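Local coordinates for extracellular solute-binding protein, family 1 (Trichodesmium erythraeum IMS101, PDB 6G7N) that binds ferric iron and probably delivers it, as the solute-binding component, to an ABC transporter for iron uptake, at residues 17-27 / 244-255; 86-95 / 291-299. One frame throughout, in Å; residues are numbered along the deposited sequence. Where two conformers were deposited one is given.

Contact 1: 17-27 / 244-255; sequences LYDSFTKKTGL and NKEGAIKFLEYL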
loop_
_atom_site.group_PDB
_atom_site.type_symbol
_atom_site.label_atom_id
_atom_site.label_comp_id
_atom_site.label_asym_id
_atom_site.label_seq_id
_atom_site.Cartn_x
_atom_site.Cartn_y
_atom_site.Cartn_z
ATOM N N LEU A 17 18.276 6.616 7.090
ATOM C CA LEU A 17 17.821 7.627 6.209
ATOM C C LEU A 17 17.816 8.995 6.927
ATOM O O LEU A 17 18.278 9.976 6.351
ATOM C CB LEU A 17 16.459 7.146 5.718
ATOM C CG LEU A 17 15.807 7.865 4.604
ATOM C CD1 LEU A 17 14.913 6.912 3.852
ATOM C CD2 LEU A 17 15.018 9.001 5.221
ATOM N N TYR A 18 17.326 9.037 8.170
ATOM C CA TYR A 18 17.258 10.317 8.860
ATOM C C TYR A 18 18.676 10.849 9.071
ATOM O O TYR A 18 18.927 12.015 8.877
ATOM C CB TYR A 18 16.527 10.210 10.206
ATOM C CG TYR A 18 15.152 9.568 10.158
ATOM C CD1 TYR A 18 14.362 9.546 9.007
ATOM C CD2 TYR A 18 14.663 8.939 11.291
ATOM C CE1 TYR A 18 13.138 8.911 8.987
ATOM C CE2 TYR A 18 13.434 8.308 11.295
ATOM C CZ TYR A 18 12.676 8.286 10.140
ATOM O OH TYR A 18 11.446 7.637 10.109
ATOM N N ASP A 19 19.587 9.973 9.476
ATOM C CA ASP A 19 20.970 10.391 9.729
ATOM C C ASP A 19 21.675 10.886 8.471
ATOM O O ASP A 19 22.401 11.864 8.525
ATOM C CB ASP A 19 21.736 9.243 10.381
ATOM C CG ASP A 19 21.279 8.949 11.835
ATOM O OD1 ASP A 19 20.473 9.718 12.392
ATOM O OD2 ASP A 19 21.687 7.927 12.365
ATOM N N SER A 20 21.446 10.237 7.337
ATOM C CA SER A 20 22.001 10.705 6.076
ATOM C C SER A 20 21.423 12.054 5.684
ATOM O O SER A 20 22.162 12.961 5.243
ATOM C CB SER A 20 21.771 9.665 5.000
ATOM O OG SER A 20 22.268 10.160 3.775
ATOM N N PHE A 21 20.108 12.194 5.827
ATOM C CA PHE A 21 19.452 13.484 5.596
ATOM C C PHE A 21 20.088 14.586 6.443
ATOM O O PHE A 21 20.380 15.669 5.924
ATOM C CB PHE A 21 17.962 13.353 5.859
ATOM C CG PHE A 21 17.228 14.629 5.776
ATOM C CD1 PHE A 21 16.966 15.196 4.533
ATOM C CD2 PHE A 21 16.735 15.262 6.907
ATOM C CE1 PHE A 21 16.271 16.384 4.420
ATOM C CE2 PHE A 21 16.015 16.436 6.802
ATOM C CZ PHE A 21 15.790 17.002 5.552
ATOM N N THR A 22 20.323 14.316 7.712
ATOM C CA THR A 22 20.945 15.312 8.564
ATOM C C THR A 22 22.373 15.670 8.116
ATOM O O THR A 22 22.750 16.848 8.129
ATOM C CB THR A 22 20.893 14.853 10.017
ATOM O OG1 THR A 22 19.527 14.626 10.373
ATOM C CG2 THR A 22 21.489 15.883 10.936
ATOM N N LYS A 23 23.120 14.660 7.719
ATOM C CA LYS A 23 24.496 14.930 7.173
ATOM C C LYS A 23 24.448 15.829 5.919
ATOM O O LYS A 23 25.259 16.734 5.712
ATOM C CB LYS A 23 25.168 13.603 6.829
ATOM C CG LYS A 23 26.590 13.651 6.304
ATOM C CD LYS A 23 27.132 12.230 6.134
ATOM C CE LYS A 23 28.434 12.197 5.339
ATOM N NZ LYS A 23 28.567 10.982 4.482
ATOM N N LYS A 24 23.475 15.574 5.061
ATOM C CA LYS A 24 23.351 16.315 3.803
ATOM C C LYS A 24 22.774 17.715 3.922
ATOM O O LYS A 24 23.131 18.594 3.137
ATOM C CB LYS A 24 22.525 15.474 2.812
ATOM C CG LYS A 24 23.246 14.222 2.365
ATOM C CD LYS A 24 22.342 13.288 1.583
ATOM C CE LYS A 24 23.107 12.147 0.987
ATOM N NZ LYS A 24 23.465 12.569 -0.380
ATOM N N THR A 25 21.897 17.929 4.890
ATOM C CA THR A 25 21.108 19.168 5.010
ATOM C C THR A 25 21.323 19.962 6.274
ATOM O O THR A 25 20.925 21.120 6.333
ATOM C CB THR A 25 19.609 18.905 4.888
ATOM O OG1 THR A 25 19.114 18.257 6.069
ATOM C CG2 THR A 25 19.273 18.102 3.646
ATOM N N GLY A 26 21.874 19.333 7.301
ATOM C CA GLY A 26 21.986 19.949 8.606
ATOM C C GLY A 26 20.750 19.839 9.479
ATOM O O GLY A 26 20.790 20.281 10.613
ATOM N N LEU A 27 19.663 19.274 8.969
ATOM C CA LEU A 27 18.386 19.274 9.681
ATOM C C LEU A 27 18.178 17.970 10.427
ATOM O O LEU A 27 18.285 16.909 9.833
ATOM C CB LEU A 27 17.259 19.434 8.679
ATOM C CG LEU A 27 17.223 20.780 7.969
ATOM C CD1 LEU A 27 16.207 20.734 6.847
ATOM C CD2 LEU A 27 16.930 21.950 8.900
ATOM N N ASN A 244 8.586 24.487 9.400
ATOM C CA ASN A 244 9.793 24.486 8.554
ATOM C C ASN A 244 9.447 23.893 7.196
ATOM O O ASN A 244 9.848 22.775 6.837
ATOM C CB ASN A 244 10.905 23.688 9.212
ATOM C CG ASN A 244 12.239 23.876 8.525
ATOM O OD1 ASN A 244 12.341 24.554 7.488
ATOM N ND2 ASN A 244 13.286 23.288 9.108
ATOM N N LYS A 245 8.720 24.664 6.403
ATOM C CA LYS A 245 8.297 24.228 5.078
ATOM C C LYS A 245 9.487 23.899 4.173
ATOM O O LYS A 245 9.483 22.880 3.482
ATOM C CB LYS A 245 7.396 25.290 4.429
ATOM C CG LYS A 245 6.891 24.926 3.051
ATOM C CD LYS A 245 6.123 26.075 2.412
ATOM C CE LYS A 245 5.668 25.705 1.016
ATOM N NZ LYS A 245 4.768 26.730 0.428
ATOM N N GLU A 246 10.488 24.743 4.206
ATOM C CA GLU A 246 11.677 24.533 3.386
ATOM C C GLU A 246 12.404 23.176 3.683
ATOM O O GLU A 246 12.813 22.405 2.797
ATOM C CB GLU A 246 12.663 25.694 3.559
ATOM N N GLY A 247 12.498 22.908 4.979
ATOM C CA GLY A 247 13.103 21.666 5.431
ATOM C C GLY A 247 12.232 20.469 5.091
ATOM O O GLY A 247 12.767 19.415 4.732
ATOM N N ALA A 248 10.910 20.638 5.183
ATOM C CA ALA A 248 9.974 19.564 4.835
ATOM C C ALA A 248 10.114 19.190 3.362
ATOM O O ALA A 248 10.167 17.997 3.015
ATOM C CB ALA A 248 8.551 19.973 5.145
ATOM N N ILE A 249 10.217 20.191 2.491
ATOM C CA ILE A 249 10.413 19.935 1.053
ATOM C C ILE A 249 11.745 19.229 0.832
ATOM O O ILE A 249 11.835 18.276 0.041
ATOM C CB ILE A 249 10.304 21.239 0.248
ATOM C CG1 ILE A 249 8.879 21.825 0.329
ATOM C CG2 ILE A 249 10.722 20.988 -1.193
ATOM C CD1 ILE A 249 8.798 23.250 -0.178
ATOM N N LYS A 250 12.807 19.689 1.520
ATOM C CA LYS A 250 14.116 19.017 1.383
ATOM C C LYS A 250 14.022 17.547 1.762
ATOM O O LYS A 250 14.697 16.695 1.133
ATOM C CB LYS A 250 15.182 19.702 2.234
ATOM C CG LYS A 250 15.664 21.047 1.700
ATOM C CD LYS A 250 16.800 21.612 2.555
ATOM C CE LYS A 250 17.347 22.936 2.011
ATOM N NZ LYS A 250 18.528 23.428 2.775
ATOM N N PHE A 251 13.253 17.236 2.795
ATOM C CA PHE A 251 13.109 15.845 3.205
ATOM C C PHE A 251 12.405 15.014 2.137
ATOM O O PHE A 251 12.911 13.924 1.786
ATOM C CB PHE A 251 12.375 15.772 4.543
ATOM C CG PHE A 251 12.311 14.374 5.100
ATOM C CD1 PHE A 251 13.449 13.751 5.574
ATOM C CD2 PHE A 251 11.122 13.668 5.136
ATOM C CE1 PHE A 251 13.425 12.459 6.079
ATOM C CE2 PHE A 251 11.074 12.379 5.652
ATOM C CZ PHE A 251 12.219 11.778 6.126
ATOM N N LEU A 252 11.289 15.501 1.609
ATOM C CA LEU A 252 10.623 14.748 0.540
ATOM C C LEU A 252 11.533 14.543 -0.659
ATOM O O LEU A 252 11.582 13.452 -1.249
ATOM C CB LEU A 252 9.325 15.424 0.114
ATOM C CG LEU A 252 8.246 15.609 1.190
ATOM C CD1 LEU A 252 6.972 16.050 0.516
ATOM C CD2 LEU A 252 8.033 14.327 2.025
ATOM N N GLU A 253 12.265 15.586 -1.038
ATOM C CA GLU A 253 13.177 15.457 -2.177
ATOM C C GLU A 253 14.282 14.448 -1.877
ATOM O O GLU A 253 14.665 13.662 -2.746
ATOM C CB GLU A 253 13.737 16.803 -2.565
ATOM C CG GLU A 253 12.689 17.699 -3.187
ATOM C CD GLU A 253 13.168 19.088 -3.588
ATOM O OE1 GLU A 253 14.177 19.574 -3.042
ATOM O OE2 GLU A 253 12.473 19.734 -4.412
ATOM N N TYR A 254 14.817 14.459 -0.655
ATOM C CA TYR A 254 15.819 13.473 -0.282
ATOM C C TYR A 254 15.295 12.045 -0.431
ATOM O O TYR A 254 16.022 11.149 -0.872
ATOM C CB TYR A 254 16.294 13.763 1.150
ATOM C CG TYR A 254 17.069 12.614 1.719
ATOM C CD1 TYR A 254 18.357 12.311 1.295
ATOM C CD2 TYR A 254 16.462 11.736 2.628
ATOM C CE1 TYR A 254 19.018 11.184 1.790
ATOM C CE2 TYR A 254 17.103 10.634 3.099
ATOM C CZ TYR A 254 18.366 10.348 2.680
ATOM O OH TYR A 254 18.970 9.183 3.120
ATOM N N LEU A 255 14.018 11.827 -0.102
ATOM C CA LEU A 255 13.448 10.485 -0.174
ATOM C C LEU A 255 13.427 9.873 -1.562
ATOM O O LEU A 255 13.333 8.640 -1.664
ATOM C CB LEU A 255 12.047 10.446 0.423
ATOM C CG LEU A 255 11.949 10.629 1.944
ATOM C CD1 LEU A 255 10.475 10.643 2.328
ATOM C CD2 LEU A 255 12.677 9.548 2.692
#
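Phe21, Phe251 and Tyr254 each hold CG opposite their own backbone N (chi1 166° for Tyr254), a torsion that carries the Phe21 ring across from helix 15-25 to helix 245-255. There it enters the hole formed by Gly247, Lys250, Phe251 and Tyr254, where its CE1 lies 3.4 Å from Phe251 CA. Phe251 turns its edge to one face of that ring, with CD1 over the ring centre, in a T-shaped pair with centroids 5.0 Å apart and planes at 84°. On the opposite face of the Phe21 ring sits Thr25 OG1, which bonds to Phe21 O and accepts from Leu27 N in an ST turn. Tyr254 is the reciprocal knob, held among Leu17, Ser20, Phe21 and Lys24. Its face receives Phe21 CB in a CH-pi contact, 4.1 Å from CB to the ring centroid, while Leu17 CD2 lies at its edge, 3.4 Å from Tyr254 CE2. The same methyl is pressed to 3.5 Å from Leu255 CD2, tighter than usual for two carbons. At the other end, Leu27 CD1 packs 3.5 Å from Gly247 CA, beside the first turn that Asn244 caps through OD1. The segment axes approach to 10.8 Å at 120°, and Ile3 of strand 2-7, which pairs in parallel with 28-33 and 54-58, touches both Phe21 and Phe251, as expected of helices packed on one side of an alpha/beta domain. Since most of the side-chain contacts are between carbon atoms, cohesion here probably comes largely from dispersion and close shape matching.

Contact 2: 86-95 / 291-299; sequences ANLRSPEKLW and NDSTNVSVY
The end of the Asn295 side chain meets the 86-95 loop, with CG opposite its backbone N (chi1 -174°), and its amide serves both segments. Beyond CB, CG lies against the Pro91 ring, 3.7 Å from Pro91 CG. At the tip, ND2 gives a hydrogen to Arg89 O at 3.0 Å; the N-H...O angle of 167° and an acceptor only 10° out of the amide plane mark a straight bond. The other branch, OD1, turns back to its own chain and accepts from Ser297 N at 2.9 Å and from Ser297 OG, the two donors arriving from opposite faces of the amide. These bonds, with Pro91 CD also beside OD1, should fix the amide's rotation. This is a side-chain cap at the turn leading into helix 297-301, so the residue that caps the helix also ties it to the loop before strand 96-108. Next to it the backbones join directly, Val296 N donating to Asn87 O at 3.0 Å. Both Val296 methyls lie against that oxygen: CG1 continues to Leu88 CD2, while CG2 meets the edge of the Trp95 indole, 3.9 Å from CZ3. Gln67 of helix 60-68 takes the indole NE1. Asn87 ND2 donates to two waters, one of which gives its hydrogens to Asp292 O and Thr294 O, the other donating to Asn291 OD1, a group that also accepts from Lys100.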
loop_
_atom_site.group_PDB
_atom_site.type_symbol
_atom_site.label_atom_id
_atom_site.label_comp_id
_atom_site.label_asym_id
_atom_site.label_seq_id
_atom_site.Cartn_x
_atom_site.Cartn_y
_atom_site.Cartn_z
ATOM N N ALA A 86 3.724 9.733 -12.241
ATOM C CA ALA A 86 2.519 10.531 -12.065
ATOM C C ALA A 86 1.384 9.779 -11.389
ATOM O O ALA A 86 0.624 10.361 -10.621
ATOM C CB ALA A 86 2.051 11.071 -13.403
ATOM N N ASN A 87 1.260 8.487 -11.678
ATOM C CA ASN A 87 0.190 7.679 -11.096
ATOM C C ASN A 87 0.332 7.466 -9.599
ATOM O O ASN A 87 -0.629 7.041 -8.959
ATOM C CB ASN A 87 0.047 6.341 -11.831
ATOM C CG ASN A 87 1.310 5.508 -11.802
ATOM O OD1 ASN A 87 2.345 5.947 -12.336
ATOM N ND2 ASN A 87 1.265 4.333 -11.172
ATOM N N LEU A 88 1.529 7.699 -9.043
ATOM C CA LEU A 88 1.834 7.457 -7.654
ATOM C C LEU A 88 1.915 8.750 -6.834
ATOM O O LEU A 88 2.418 8.724 -5.703
ATOM C CB LEU A 88 3.128 6.647 -7.516
ATOM C CG LEU A 88 3.148 5.312 -8.266
ATOM C CD1 LEU A 88 4.466 4.592 -8.026
ATOM C CD2 LEU A 88 1.983 4.409 -7.876
ATOM N N ARG A 89 1.405 9.859 -7.372
ATOM C CA ARG A 89 1.354 11.113 -6.609
ATOM C C ARG A 89 0.006 11.790 -6.841
ATOM O O ARG A 89 -0.674 11.611 -7.855
ATOM C CB ARG A 89 2.538 12.038 -6.955
ATOM C CG ARG A 89 2.860 12.175 -8.433
ATOM C CD ARG A 89 4.015 13.165 -8.685
ATOM N NE ARG A 89 4.591 13.055 -10.031
ATOM C CZ ARG A 89 4.089 13.621 -11.127
ATOM N NH1 ARG A 89 4.747 13.460 -12.285
ATOM N NH2 ARG A 89 2.957 14.319 -11.099
ATOM N N SER A 90 -0.391 12.599 -5.850
ATOM C CA SER A 90 -1.659 13.321 -5.919
ATOM C C SER A 90 -1.687 14.223 -7.152
ATOM O O SER A 90 -0.774 15.049 -7.306
ATOM C CB SER A 90 -1.729 14.256 -4.718
ATOM O OG SER A 90 -2.805 15.169 -4.794
ATOM N N PRO A 91 -2.772 14.217 -7.933
ATOM C CA PRO A 91 -2.901 15.201 -9.022
ATOM C C PRO A 91 -2.833 16.648 -8.556
ATOM O O PRO A 91 -2.443 17.520 -9.342
ATOM C CB PRO A 91 -4.269 14.870 -9.633
ATOM C CG PRO A 91 -4.395 13.397 -9.378
ATOM C CD PRO A 91 -3.852 13.212 -7.994
ATOM N N GLU A 92 -3.178 16.888 -7.294
ATOM C CA GLU A 92 -3.167 18.243 -6.706
ATOM C C GLU A 92 -1.884 18.526 -5.934
ATOM O O GLU A 92 -1.774 19.572 -5.270
ATOM C CB GLU A 92 -4.376 18.426 -5.783
ATOM C CG GLU A 92 -5.731 18.359 -6.488
ATOM C CD GLU A 92 -6.893 18.415 -5.513
ATOM O OE1 GLU A 92 -7.243 19.528 -5.063
ATOM O OE2 GLU A 92 -7.456 17.346 -5.175
ATOM N N LYS A 93 -0.922 17.604 -5.959
ATOM C CA LYS A 93 0.398 17.826 -5.363
ATOM C C LYS A 93 0.369 17.905 -3.850
ATOM O O LYS A 93 1.262 18.470 -3.220
ATOM C CB LYS A 93 1.139 19.011 -5.977
ATOM C CG LYS A 93 1.153 19.026 -7.498
ATOM C CD LYS A 93 1.917 17.852 -8.123
ATOM C CE LYS A 93 1.962 17.921 -9.656
ATOM N NZ LYS A 93 0.626 17.710 -10.259
ATOM N N LEU A 94 -0.627 17.265 -3.253
ATOM C CA LEU A 94 -0.794 17.255 -1.802
ATOM C C LEU A 94 -0.013 16.154 -1.090
ATOM O O LEU A 94 0.288 16.276 0.099
ATOM C CB LEU A 94 -2.273 17.189 -1.439
ATOM C CG LEU A 94 -3.065 18.443 -1.808
ATOM C CD1 LEU A 94 -4.544 18.140 -1.763
ATOM C CD2 LEU A 94 -2.719 19.604 -0.875
ATOM N N TRP A 95 0.302 15.075 -1.809
ATOM C CA TRP A 95 1.015 13.954 -1.244
ATOM C C TRP A 95 1.633 13.174 -2.395
ATOM O O TRP A 95 1.257 13.332 -3.556
ATOM C CB TRP A 95 0.110 13.063 -0.351
ATOM C CG TRP A 95 -1.206 12.708 -0.950
ATOM C CD1 TRP A 95 -2.395 13.325 -0.650
ATOM C CD2 TRP A 95 -1.506 11.711 -1.940
ATOM N NE1 TRP A 95 -3.416 12.781 -1.397
ATOM C CE2 TRP A 95 -2.886 11.809 -2.209
ATOM C CE3 TRP A 95 -0.728 10.771 -2.663
ATOM C CZ2 TRP A 95 -3.505 11.019 -3.161
ATOM C CZ3 TRP A 95 -1.347 10.007 -3.609
ATOM C CH2 TRP A 95 -2.714 10.118 -3.854
ATOM N N ASN A 291 2.343 -2.582 -14.105
ATOM C CA ASN A 291 1.579 -1.815 -13.134
ATOM C C ASN A 291 0.413 -1.109 -13.858
ATOM O O ASN A 291 0.629 -0.478 -14.889
ATOM C CB ASN A 291 2.414 -0.668 -12.526
ATOM C CG ASN A 291 3.582 -1.085 -11.630
ATOM O OD1 ASN A 291 3.962 -0.284 -10.768
ATOM N ND2 ASN A 291 4.197 -2.264 -11.821
ATOM N N ASP A 292 -0.779 -1.136 -13.261
ATOM C CA ASP A 292 -1.865 -0.278 -13.745
ATOM C C ASP A 292 -1.434 1.197 -13.672
ATOM O O ASP A 292 -0.762 1.595 -12.721
ATOM C CB ASP A 292 -3.095 -0.610 -12.888
ATOM C CG ASP A 292 -4.412 -0.054 -13.401
ATOM O OD1 ASP A 292 -4.458 1.017 -14.050
ATOM O OD2 ASP A 292 -5.435 -0.716 -13.118
ATOM N N SER A 293 -1.771 1.999 -14.682
ATOM C CA SER A 293 -1.449 3.441 -14.686
ATOM C C SER A 293 -2.492 4.307 -13.993
ATOM O O SER A 293 -2.322 5.513 -13.964
ATOM C CB SER A 293 -1.185 3.921 -16.089
ATOM O OG SER A 293 -2.357 3.791 -16.851
ATOM N N THR A 294 -3.537 3.717 -13.429
ATOM C CA THR A 294 -4.545 4.498 -12.707
ATOM C C THR A 294 -3.905 5.349 -11.612
ATOM O O THR A 294 -3.043 4.886 -10.870
ATOM C CB THR A 294 -5.565 3.535 -12.070
ATOM O OG1 THR A 294 -6.247 2.824 -13.109
ATOM C CG2 THR A 294 -6.623 4.250 -11.213
ATOM N N ASN A 295 -4.329 6.617 -11.500
ATOM C CA ASN A 295 -3.809 7.433 -10.429
ATOM C C ASN A 295 -4.367 6.933 -9.099
ATOM O O ASN A 295 -5.583 6.791 -8.926
ATOM C CB ASN A 295 -4.150 8.913 -10.663
ATOM C CG ASN A 295 -3.474 9.775 -9.633
ATOM O OD1 ASN A 295 -3.941 9.879 -8.483
ATOM N ND2 ASN A 295 -2.352 10.361 -9.998
ATOM N N VAL A 296 -3.472 6.710 -8.128
ATOM C CA VAL A 296 -3.877 6.077 -6.871
ATOM C C VAL A 296 -4.822 6.958 -6.043
ATOM O O VAL A 296 -5.486 6.438 -5.150
ATOM C CB VAL A 296 -2.661 5.609 -6.046
ATOM C CG1 VAL A 296 -1.865 4.551 -6.816
ATOM C CG2 VAL A 296 -1.763 6.755 -5.643
ATOM N N SER A 297 -4.912 8.261 -6.344
ATOM C CA SER A 297 -5.929 9.094 -5.673
ATOM C C SER A 297 -7.350 8.584 -5.883
ATOM O O SER A 297 -8.200 8.834 -5.042
ATOM C CB SER A 297 -5.851 10.548 -6.105
ATOM O OG SER A 297 -6.230 10.737 -7.446
ATOM N N VAL A 298 -7.603 7.888 -6.994
ATOM C CA VAL A 298 -8.927 7.289 -7.246
ATOM C C VAL A 298 -9.358 6.412 -6.082
ATOM O O VAL A 298 -10.553 6.292 -5.775
ATOM C CB VAL A 298 -8.875 6.461 -8.568
ATOM C CG1 VAL A 298 -10.070 5.549 -8.710
ATOM C CG2 VAL A 298 -8.758 7.412 -9.749
ATOM N N TYR A 299 -8.381 5.746 -5.456
ATOM C CA TYR A 299 -8.669 4.800 -4.356
ATOM C C TYR A 299 -9.300 5.495 -3.200
ATOM O O TYR A 299 -10.174 4.968 -2.506
ATOM C CB TYR A 299 -7.420 4.141 -3.769
ATOM C CG TYR A 299 -6.536 3.434 -4.737
ATOM C CD1 TYR A 299 -6.973 3.119 -6.013
ATOM C CD2 TYR A 299 -5.231 3.120 -4.385
ATOM C CE1 TYR A 299 -6.121 2.532 -6.936
ATOM C CE2 TYR A 299 -4.392 2.499 -5.289
ATOM C CZ TYR A 299 -4.845 2.209 -6.566
ATOM O OH TYR A 299 -4.017 1.624 -7.487
HETATM O O HOH W 1 -1.222 2.941 -10.403
HETATM O O HOH W 2 3.718 2.546 -11.026
#

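Contact 1 and contact 2 have centres 24 Å apart, and their nearest atoms are about 7 Å apart without touching. Along the chain the segments alternate, 17-27, 86-95, 244-255, 291-299; the paired segments lie 217 and 196 residues apart at their closest ends. Both adjoin the same mixed sheet: contact 1 through strands 2-7, 28-33 and 54-58, contact 2 through strand 231-239 and the loop entering strand 96-108. Contact 1 is peripheral, 24 Å from the chain centre, whereas contact 2 lies at 12 Å. Contacts between segments so far apart in sequence are consistent with a periplasmic-binding-protein fold, in which the chain passes more than once between two lobes; iron is bound here by Tyr141, Tyr197 and Tyr198.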